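Local coordinates for protein A49R (Vaccinia virus, PDB 4D5T) that inhibits host NF-kappa-B activation by interacting with BTRC, which diminishes ubiquitination of the inhibitor NFKBIA and keeps p65/RELA in the cytoplasm, at residues Phe87-Val99 against Ile129-Leu142. Sequence-based numbering, arbitrary orientation. Where two conformers were deposited one is given.
Sequences FMSFYKDNLENIV and IDIKQVIRENILQL. With SO4 (sulfate ion), chain I.
L95, in the first turn of helix 95-109, is a knob in the hole formed by V134, I135, N138 and L142 of helix 132-150, where two helices of this Bcl-2-like all-helical fold meet; the segments 95-99 and 132-142 cross at -93°, axes 10.2 Å apart at closest approach. With its CG anti to the backbone N (chi1 -176°), L95 sends its branches into the hole on helix 132-150: CD1 meets I135 CG1, CD2 lies 3.6 Å from I139 N, and CB rests on N138 CB at 3.7 Å. L142 stands roughly at right angles to L95 and forks, CD2 touching both L95 CG and V99 CG2, CD1 touching E96 CB and CG. I98 and I131 run antiparallel to each other, I98 CG2 meeting I131 CD1 at 3.8 Å. In the loop before helix 132-150, I129 meets F90 with two branches, CG2 3.6 Å from F90 CB and CD1 near F90 CD1. I135 and I139 also pack on V20, extending this apolar layer to helix 9-23.

No direct hydrogen bond crosses the contact; two waters bridge it instead. Water 1 donates to F90 O and accepts from D130 N. N94 N-caps helix 95-109, its OD1 accepting from N97 N. The N138 amide donates in the carbonyl plane to a lone pair of V134 O (3.0 Å), and the same ND2 donates to water 2, which donates a hydrogen bond to D93 O at 2.6 Å.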
ATOM      1  N   PHE A  87       4.115 -10.411  -3.652  1.00 24.78           N
ATOM      2  CA  PHE A  87       4.050  -9.935  -5.063  1.00 25.20           C
ATOM      3  C   PHE A  87       2.999 -10.551  -5.865  1.00 24.09           C
ATOM      4  O   PHE A  87       2.338  -9.842  -6.637  1.00 22.92           O
ATOM      5  CB  PHE A  87       5.359 -10.073  -5.815  1.00 26.17           C
ATOM      6  CG  PHE A  87       5.589  -8.925  -6.753  1.00 26.90           C
ATOM      7  CD1 PHE A  87       4.934  -8.989  -7.970  1.00 26.35           C
ATOM      8  CD2 PHE A  87       6.237  -7.816  -6.421  1.00 26.06           C
ATOM      9  CE1 PHE A  87       5.051  -7.985  -8.882  1.00 26.75           C
ATOM     10  CE2 PHE A  87       6.336  -6.765  -7.316  1.00 25.22           C
ATOM     11  CZ  PHE A  87       5.729  -6.851  -8.541  1.00 27.36           C
ATOM     12  N   MET A  88       2.740 -11.836  -5.653  1.00 25.60           N
ATOM     13  CA  MET A  88       1.755 -12.483  -6.464  1.00 27.23           C
ATOM     14  C   MET A  88       0.344 -11.852  -6.318  1.00 23.79           C
ATOM     15  O   MET A  88      -0.438 -12.016  -7.219  1.00 23.35           O
ATOM     16  CB  MET A  88       1.697 -13.993  -6.212  1.00 30.21           C
ATOM     17  CG  MET A  88       2.995 -14.754  -6.486  1.00 34.79           C
ATOM     18  SD  MET A  88       3.893 -14.316  -7.998  1.00 39.80           S
ATOM     19  CE  MET A  88       5.555 -14.896  -7.746  1.00 48.60           C
ATOM     20  N   SER A  89       0.056 -11.150  -5.204  0.72 23.75           N
ATOM     21  CA  SER A  89      -1.265 -10.505  -5.002  0.72 23.98           C
ATOM     22  C   SER A  89      -1.534  -9.528  -6.131  0.72 20.36           C
ATOM     23  O   SER A  89      -2.665  -9.320  -6.516  0.72 20.03           O
ATOM     24  CB  SER A  89      -1.400  -9.782  -3.627  0.72 24.75           C
ATOM     25  OG  SER A  89      -1.185 -10.668  -2.516  0.72 27.60           O
ATOM     26  N   PHE A  90      -0.488  -8.933  -6.671  1.00 21.33           N
ATOM     27  CA  PHE A  90      -0.662  -7.927  -7.753  1.00 21.62           C
ATOM     28  C   PHE A  90      -1.244  -8.535  -8.999  1.00 23.37           C
ATOM     29  O   PHE A  90      -1.816  -7.824  -9.870  1.00 23.42           O
ATOM     30  CB  PHE A  90       0.634  -7.235  -8.122  1.00 21.79           C
ATOM     31  CG  PHE A  90       1.205  -6.390  -7.066  1.00 21.94           C
ATOM     32  CD1 PHE A  90       0.465  -5.388  -6.479  1.00 23.60           C
ATOM     33  CD2 PHE A  90       2.479  -6.633  -6.604  1.00 23.32           C
ATOM     34  CE1 PHE A  90       0.990  -4.615  -5.487  1.00 24.43           C
ATOM     35  CE2 PHE A  90       3.021  -5.858  -5.612  1.00 24.95           C
ATOM     36  CZ  PHE A  90       2.278  -4.822  -5.046  1.00 22.71           C
ATOM     37  N   TYR A  91      -1.114  -9.870  -9.144  1.00 22.70           N
ATOM     38  CA  TYR A  91      -1.603 -10.540 -10.332  1.00 24.72           C
ATOM     39  C   TYR A  91      -2.975 -11.169 -10.111  1.00 24.95           C
ATOM     40  O   TYR A  91      -3.525 -11.775 -11.013  1.00 26.17           O
ATOM     41  CB  TYR A  91      -0.646 -11.620 -10.728  1.00 25.03           C
ATOM     42  CG  TYR A  91       0.850 -11.161 -10.899  1.00 26.45           C
ATOM     43  CD1 TYR A  91       1.193  -9.966 -11.494  1.00 27.37           C
ATOM     44  CD2 TYR A  91       1.892 -12.013 -10.490  1.00 28.61           C
ATOM     45  CE1 TYR A  91       2.513  -9.630 -11.732  1.00 26.31           C
ATOM     46  CE2 TYR A  91       3.245 -11.681 -10.674  1.00 28.49           C
ATOM     47  CZ  TYR A  91       3.533 -10.503 -11.355  1.00 29.37           C
ATOM     48  OH  TYR A  91       4.893 -10.216 -11.609  1.00 29.87           O
ATOM     49  N   LYS A  92      -3.510 -11.030  -8.898  1.00 24.03           N
ATOM     50  CA  LYS A  92      -4.812 -11.650  -8.533  1.00 27.07           C
ATOM     51  C   LYS A  92      -5.869 -10.602  -8.277  1.00 26.15           C
ATOM     52  O   LYS A  92      -5.582  -9.417  -8.416  1.00 25.38           O
ATOM     53  CB  LYS A  92      -4.598 -12.567  -7.323  1.00 26.69           C
ATOM     54  CG  LYS A  92      -3.652 -13.712  -7.647  1.00 31.12           C
ATOM     55  CD  LYS A  92      -3.389 -14.598  -6.455  1.00 33.61           C
ATOM     56  CE  LYS A  92      -4.283 -15.828  -6.545  1.00 40.94           C
ATOM     57  NZ  LYS A  92      -3.654 -16.975  -5.836  1.00 53.16           N
ATOM     58  N   ASP A  93      -7.078 -11.021  -7.898  0.51 27.58           N
ATOM     59  CA  ASP A  93      -8.241 -10.145  -7.851  0.51 29.93           C
ATOM     60  C   ASP A  93      -8.703  -9.746  -6.459  0.51 27.98           C
ATOM     61  O   ASP A  93      -9.885  -9.346  -6.277  0.51 27.15           O
ATOM     62  CB  ASP A  93      -9.432 -10.803  -8.573  0.51 33.72           C
ATOM     63  CG  ASP A  93      -9.167 -11.011 -10.061  0.51 38.61           C
ATOM     64  OD1 ASP A  93      -8.344 -10.277 -10.664  0.51 40.52           O
ATOM     65  OD2 ASP A  93      -9.780 -11.926 -10.633  0.51 49.64           O
ATOM     66  N   ASN A  94      -7.823  -9.840  -5.485  1.00 24.65           N
ATOM     67  CA  ASN A  94      -8.176  -9.504  -4.105  1.00 24.94           C
ATOM     68  C   ASN A  94      -7.476  -8.214  -3.689  1.00 23.20           C
ATOM     69  O   ASN A  94      -6.259  -8.192  -3.537  1.00 20.03           O
ATOM     70  CB  ASN A  94      -7.801 -10.681  -3.165  1.00 25.33           C
ATOM     71  CG  ASN A  94      -8.189 -10.443  -1.702  1.00 26.71           C
ATOM     72  OD1 ASN A  94      -7.854  -9.441  -1.091  1.00 25.44           O
ATOM     73  ND2 ASN A  94      -8.918 -11.411  -1.139  1.00 30.21           N
ATOM     74  N   LEU A  95      -8.230  -7.158  -3.487  1.00 23.96           N
ATOM     75  CA  LEU A  95      -7.631  -5.855  -3.177  1.00 22.58           C
ATOM     76  C   LEU A  95      -7.043  -5.802  -1.789  1.00 21.16           C
ATOM     77  O   LEU A  95      -6.023  -5.174  -1.599  1.00 20.92           O
ATOM     78  CB  LEU A  95      -8.659  -4.715  -3.335  1.00 22.52           C
ATOM     79  CG  LEU A  95      -8.099  -3.299  -3.133  1.00 23.46           C
ATOM     80  CD1 LEU A  95      -7.037  -2.957  -4.178  1.00 22.22           C
ATOM     81  CD2 LEU A  95      -9.287  -2.293  -3.176  1.00 24.47           C
ATOM     82  N   GLU A  96      -7.697  -6.418  -0.814  1.00 22.34           N
ATOM     83  CA  GLU A  96      -7.133  -6.458   0.536  1.00 23.89           C
ATOM     84  C   GLU A  96      -5.720  -7.011   0.511  1.00 21.17           C
ATOM     85  O   GLU A  96      -4.801  -6.472   1.125  1.00 22.52           O
ATOM     86  CB  GLU A  96      -7.996  -7.267   1.488  1.00 26.51           C
ATOM     87  CG  GLU A  96      -7.525  -7.236   2.927  1.00 30.70           C
ATOM     88  CD  GLU A  96      -8.638  -7.801   3.861  1.00 38.48           C
ATOM     89  OE1 GLU A  96      -9.444  -8.627   3.428  1.00 43.86           O
ATOM     90  OE2 GLU A  96      -8.776  -7.357   4.980  1.00 39.68           O
ATOM     91  N   ASN A  97      -5.518  -8.034  -0.282  1.00 22.29           N
ATOM     92  CA  ASN A  97      -4.152  -8.647  -0.398  1.00 22.35           C
ATOM     93  C   ASN A  97      -3.167  -7.783  -1.083  1.00 20.70           C
ATOM     94  O   ASN A  97      -1.958  -7.797  -0.745  1.00 21.67           O
ATOM     95  CB  ASN A  97      -4.223 -10.063  -1.028  1.00 24.16           C
ATOM     96  CG  ASN A  97      -4.919 -11.064  -0.115  1.00 26.56           C
ATOM     97  OD1 ASN A  97      -5.055 -10.830   1.056  1.00 29.48           O
ATOM     98  ND2 ASN A  97      -5.302 -12.186  -0.647  1.00 26.65           N
ATOM     99  N   ILE A  98      -3.637  -7.042  -2.086  1.00 20.38           N
ATOM    100  CA  ILE A  98      -2.815  -6.058  -2.754  1.00 20.35           C
ATOM    101  C   ILE A  98      -2.364  -4.916  -1.830  1.00 19.84           C
ATOM    102  O   ILE A  98      -1.171  -4.549  -1.811  1.00 18.47           O
ATOM    103  CB  ILE A  98      -3.551  -5.507  -4.004  1.00 20.22           C
ATOM    104  CG1 ILE A  98      -3.522  -6.579  -5.094  1.00 20.77           C
ATOM    105  CG2 ILE A  98      -2.894  -4.204  -4.506  1.00 20.36           C
ATOM    106  CD1 ILE A  98      -4.474  -6.327  -6.213  1.00 20.98           C
ATOM    107  N   VAL A  99      -3.287  -4.422  -1.020  1.00 19.33           N
ATOM    108  CA  VAL A  99      -2.992  -3.375  -0.077  1.00 22.00           C
ATOM    109  C   VAL A  99      -2.014  -3.887   0.991  1.00 23.59           C
ATOM    110  O   VAL A  99      -0.984  -3.245   1.317  1.00 21.70           O
ATOM    111  CB  VAL A  99      -4.269  -2.782   0.527  1.00 21.62           C
ATOM    112  CG1 VAL A  99      -3.939  -1.855   1.715  1.00 22.97           C
ATOM    113  CG2 VAL A  99      -4.983  -2.010  -0.515  1.00 22.27           C
ATOM    114  N   ILE A 129       2.531  -4.144 -13.404  1.00 24.41           N
ATOM    115  CA  ILE A 129       1.203  -4.529 -12.850  1.00 21.57           C
ATOM    116  C   ILE A 129       0.077  -3.723 -13.462  1.00 20.76           C
ATOM    117  O   ILE A 129       0.275  -2.696 -14.136  1.00 22.84           O
ATOM    118  CB  ILE A 129       1.170  -4.491 -11.297  1.00 21.37           C
ATOM    119  CG1 ILE A 129       1.092  -3.037 -10.732  1.00 22.66           C
ATOM    120  CG2 ILE A 129       2.303  -5.326 -10.708  1.00 22.15           C
ATOM    121  CD1 ILE A 129       0.913  -2.956  -9.223  1.00 21.69           C
ATOM    122  N   ASP A 130      -1.125  -4.218 -13.263  1.00 22.57           N
ATOM    123  CA  ASP A 130      -2.323  -3.571 -13.791  1.00 24.34           C
ATOM    124  C   ASP A 130      -3.489  -3.825 -12.856  1.00 24.16           C
ATOM    125  O   ASP A 130      -4.271  -4.743 -13.019  1.00 24.33           O
ATOM    126  CB  ASP A 130      -2.599  -4.104 -15.170  1.00 32.30           C
ATOM    127  CG  ASP A 130      -3.864  -3.518 -15.779  1.00 34.83           C
ATOM    128  OD1 ASP A 130      -4.395  -2.451 -15.239  1.00 46.16           O
ATOM    129  OD2 ASP A 130      -4.243  -4.218 -16.780  1.00 48.41           O
ATOM    130  N   ILE A 131      -3.636  -2.988 -11.878  1.00 24.43           N
ATOM    131  CA  ILE A 131      -4.595  -3.210 -10.794  1.00 23.48           C
ATOM    132  C   ILE A 131      -5.793  -2.264 -10.768  1.00 22.44           C
ATOM    133  O   ILE A 131      -6.524  -2.201  -9.762  1.00 22.39           O
ATOM    134  CB  ILE A 131      -3.896  -3.243  -9.395  1.00 23.31           C
ATOM    135  CG1 ILE A 131      -3.209  -1.905  -8.992  1.00 22.37           C
ATOM    136  CG2 ILE A 131      -2.887  -4.390  -9.322  1.00 23.39           C
ATOM    137  CD1 ILE A 131      -2.771  -1.852  -7.527  1.00 21.85           C
ATOM    138  N   LYS A 132      -5.935  -1.391 -11.743  1.00 22.21           N
ATOM    139  CA  LYS A 132      -7.019  -0.418 -11.714  1.00 23.02           C
ATOM    140  C   LYS A 132      -8.433  -1.114 -11.544  1.00 22.98           C
ATOM    141  O   LYS A 132      -9.257  -0.614 -10.796  1.00 23.74           O
ATOM    142  CB  LYS A 132      -6.992   0.521 -12.961  1.00 26.60           C
ATOM    143  CG  LYS A 132      -5.907   1.602 -12.874  1.00 28.63           C
ATOM    144  CD  LYS A 132      -5.715   2.463 -14.143  1.00 31.13           C
ATOM    145  CE  LYS A 132      -6.806   3.451 -14.362  1.00 30.79           C
ATOM    146  NZ  LYS A 132      -6.383   4.375 -15.455  1.00 28.94           N
ATOM    147  N   GLN A 133      -8.703  -2.227 -12.230  1.00 22.31           N
ATOM    148  CA  GLN A 133     -10.010  -2.878 -12.100  1.00 22.34           C
ATOM    149  C   GLN A 133     -10.239  -3.477 -10.735  1.00 22.99           C
ATOM    150  O   GLN A 133     -11.326  -3.381 -10.187  1.00 21.85           O
ATOM    151  CB  GLN A 133     -10.194  -3.943 -13.154  1.00 23.49           C
ATOM    152  CG  GLN A 133     -11.444  -4.778 -12.937  1.00 24.08           C
ATOM    153  CD  GLN A 133     -12.743  -4.005 -13.078  1.00 26.37           C
ATOM    154  OE1 GLN A 133     -12.790  -2.901 -13.628  1.00 27.64           O
ATOM    155  NE2 GLN A 133     -13.822  -4.598 -12.548  1.00 25.98           N
ATOM    156  N   VAL A 134      -9.176  -4.028 -10.155  1.00 21.73           N
ATOM    157  CA  VAL A 134      -9.310  -4.559  -8.825  1.00 22.91           C
ATOM    158  C   VAL A 134      -9.545  -3.399  -7.824  1.00 21.49           C
ATOM    159  O   VAL A 134     -10.278  -3.580  -6.866  1.00 23.16           O
ATOM    160  CB  VAL A 134      -8.055  -5.357  -8.441  1.00 23.94           C
ATOM    161  CG1 VAL A 134      -8.303  -6.053  -7.154  1.00 24.07           C
ATOM    162  CG2 VAL A 134      -7.831  -6.410  -9.485  1.00 30.29           C
ATOM    163  N   ILE A 135      -8.939  -2.239  -8.021  1.00 21.28           N
ATOM    164  CA  ILE A 135      -9.221  -1.088  -7.122  1.00 21.88           C
ATOM    165  C   ILE A 135     -10.744  -0.686  -7.289  1.00 22.36           C
ATOM    166  O   ILE A 135     -11.438  -0.564  -6.308  1.00 20.62           O
ATOM    167  CB  ILE A 135      -8.284   0.093  -7.412  1.00 21.73           C
ATOM    168  CG1 ILE A 135      -6.801  -0.288  -7.026  1.00 20.51           C
ATOM    169  CG2 ILE A 135      -8.611   1.380  -6.642  1.00 24.35           C
ATOM    170  CD1 ILE A 135      -5.704   0.611  -7.533  1.00 21.39           C
ATOM    171  N   ARG A 136     -11.183  -0.513  -8.533  1.00 24.40           N
ATOM    172  CA  ARG A 136     -12.540  -0.047  -8.838  1.00 26.21           C
ATOM    173  C   ARG A 136     -13.570  -0.943  -8.196  1.00 25.46           C
ATOM    174  O   ARG A 136     -14.556  -0.482  -7.646  1.00 29.55           O
ATOM    175  CB  ARG A 136     -12.903  -0.324 -10.329  1.00 31.22           C
ATOM    176  CG  ARG A 136     -12.604   0.730 -11.306  1.00 31.65           C
ATOM    177  CD  ARG A 136     -13.047   0.448 -12.751  1.00 30.16           C
ATOM    178  NE  ARG A 136     -12.036   1.105 -13.545  1.00 30.29           N
ATOM    179  CZ  ARG A 136     -11.077   0.553 -14.277  1.00 31.45           C
ATOM    180  NH1 ARG A 136     -10.983  -0.759 -14.487  1.00 30.52           N
ATOM    181  NH2 ARG A 136     -10.222   1.366 -14.928  1.00 33.69           N
ATOM    182  N   GLU A 137     -13.381  -2.229  -8.397  1.00 23.71           N
ATOM    183  CA  GLU A 137     -14.354  -3.188  -7.999  1.00 25.23           C
ATOM    184  C   GLU A 137     -14.468  -3.344  -6.472  1.00 24.99           C
ATOM    185  O   GLU A 137     -15.505  -3.787  -5.982  1.00 25.74           O
ATOM    186  CB  GLU A 137     -14.021  -4.491  -8.727  1.00 29.01           C
ATOM    187  CG  GLU A 137     -15.086  -5.564  -8.730  1.00 31.75           C
ATOM    188  CD  GLU A 137     -14.919  -6.675  -9.758  1.00 33.41           C
ATOM    189  OE1 GLU A 137     -14.020  -6.746 -10.656  1.00 32.44           O
ATOM    190  OE2 GLU A 137     -15.836  -7.497  -9.687  1.00 34.48           O
ATOM    191  N   ASN A 138     -13.384  -3.077  -5.747  1.00 23.24           N
ATOM    192  CA  ASN A 138     -13.302  -3.463  -4.364  1.00 22.95           C
ATOM    193  C   ASN A 138     -12.990  -2.360  -3.329  1.00 23.58           C
ATOM    194  O   ASN A 138     -13.100  -2.619  -2.134  1.00 21.35           O
ATOM    195  CB  ASN A 138     -12.222  -4.557  -4.220  1.00 23.66           C
ATOM    196  CG  ASN A 138     -12.545  -5.806  -4.971  1.00 25.12           C
ATOM    197  OD1 ASN A 138     -13.501  -6.517  -4.623  1.00 26.74           O
ATOM    198  ND2 ASN A 138     -11.850  -6.014  -6.112  1.00 24.48           N
ATOM    199  N   ILE A 139     -12.629  -1.126  -3.726  1.00 22.41           N
ATOM    200  CA  ILE A 139     -12.181  -0.174  -2.706  1.00 24.28           C
ATOM    201  C   ILE A 139     -13.210   0.246  -1.648  1.00 25.35           C
ATOM    202  O   ILE A 139     -12.893   0.401  -0.454  1.00 23.19           O
ATOM    203  CB  ILE A 139     -11.494   1.105  -3.295  1.00 26.79           C
ATOM    204  CG1 ILE A 139     -10.725   1.838  -2.153  1.00 29.46           C
ATOM    205  CG2 ILE A 139     -12.445   1.987  -4.055  1.00 26.69           C
ATOM    206  CD1 ILE A 139      -9.439   2.405  -2.523  1.00 32.47           C
ATOM    207  N   LEU A 140     -14.458   0.428  -2.078  1.00 25.04           N
ATOM    208  CA  LEU A 140     -15.485   0.840  -1.095  1.00 27.94           C
ATOM    209  C   LEU A 140     -15.640  -0.252  -0.025  1.00 27.64           C
ATOM    210  O   LEU A 140     -15.690   0.031   1.180  1.00 26.88           O
ATOM    211  CB  LEU A 140     -16.767   1.180  -1.804  1.00 27.56           C
ATOM    212  CG  LEU A 140     -16.683   2.379  -2.769  1.00 28.04           C
ATOM    213  CD1 LEU A 140     -18.042   2.604  -3.387  1.00 30.30           C
ATOM    214  CD2 LEU A 140     -16.176   3.727  -2.209  1.00 28.00           C
ATOM    215  N   GLN A 141     -15.751  -1.499  -0.469  1.00 27.69           N
ATOM    216  CA  GLN A 141     -15.891  -2.593   0.490  1.00 29.79           C
ATOM    217  C   GLN A 141     -14.681  -2.707   1.401  1.00 27.40           C
ATOM    218  O   GLN A 141     -14.849  -3.012   2.587  1.00 26.01           O
ATOM    219  CB  GLN A 141     -16.102  -3.925  -0.207  1.00 31.95           C
ATOM    220  CG  GLN A 141     -16.361  -5.096   0.716  1.00 35.06           C
ATOM    221  CD  GLN A 141     -17.622  -4.928   1.542  1.00 39.55           C
ATOM    222  OE1 GLN A 141     -18.704  -4.894   0.997  1.00 48.75           O
ATOM    223  NE2 GLN A 141     -17.482  -4.823   2.866  1.00 40.54           N
ATOM    224  N   LEU A 142     -13.494  -2.585   0.823  1.00 26.41           N
ATOM    225  CA  LEU A 142     -12.262  -2.695   1.609  1.00 27.27           C
ATOM    226  C   LEU A 142     -12.190  -1.601   2.675  1.00 25.16           C
ATOM    227  O   LEU A 142     -11.818  -1.860   3.829  1.00 25.09           O
ATOM    228  CB  LEU A 142     -11.041  -2.604   0.750  1.00 26.42           C
ATOM    229  CG  LEU A 142      -9.732  -2.647   1.537  1.00 24.88           C
ATOM    230  CD1 LEU A 142      -9.591  -3.922   2.344  1.00 27.09           C
ATOM    231  CD2 LEU A 142      -8.583  -2.549   0.593  1.00 25.38           C
TER
HETATM  232  S   SO4 I1000      -4.680   3.130 -18.544  0.80 42.09           S
HETATM  233  O1  SO4 I1000      -3.543   4.091 -18.522  0.80 34.43           O
HETATM  234  O2  SO4 I1000      -5.808   3.561 -19.380  0.80 40.16           O
HETATM  235  O3  SO4 I1000      -5.092   2.934 -17.177  0.80 36.60           O
HETATM  236  O4  SO4 I1000      -4.195   1.845 -19.079  0.80 39.65           O
HETATM  237  O   HOH W   1      -1.302  -7.019 -12.324  1.00 27.21           O
HETATM  238  O   HOH W   2     -11.904  -8.413  -7.711  1.00 25.04           O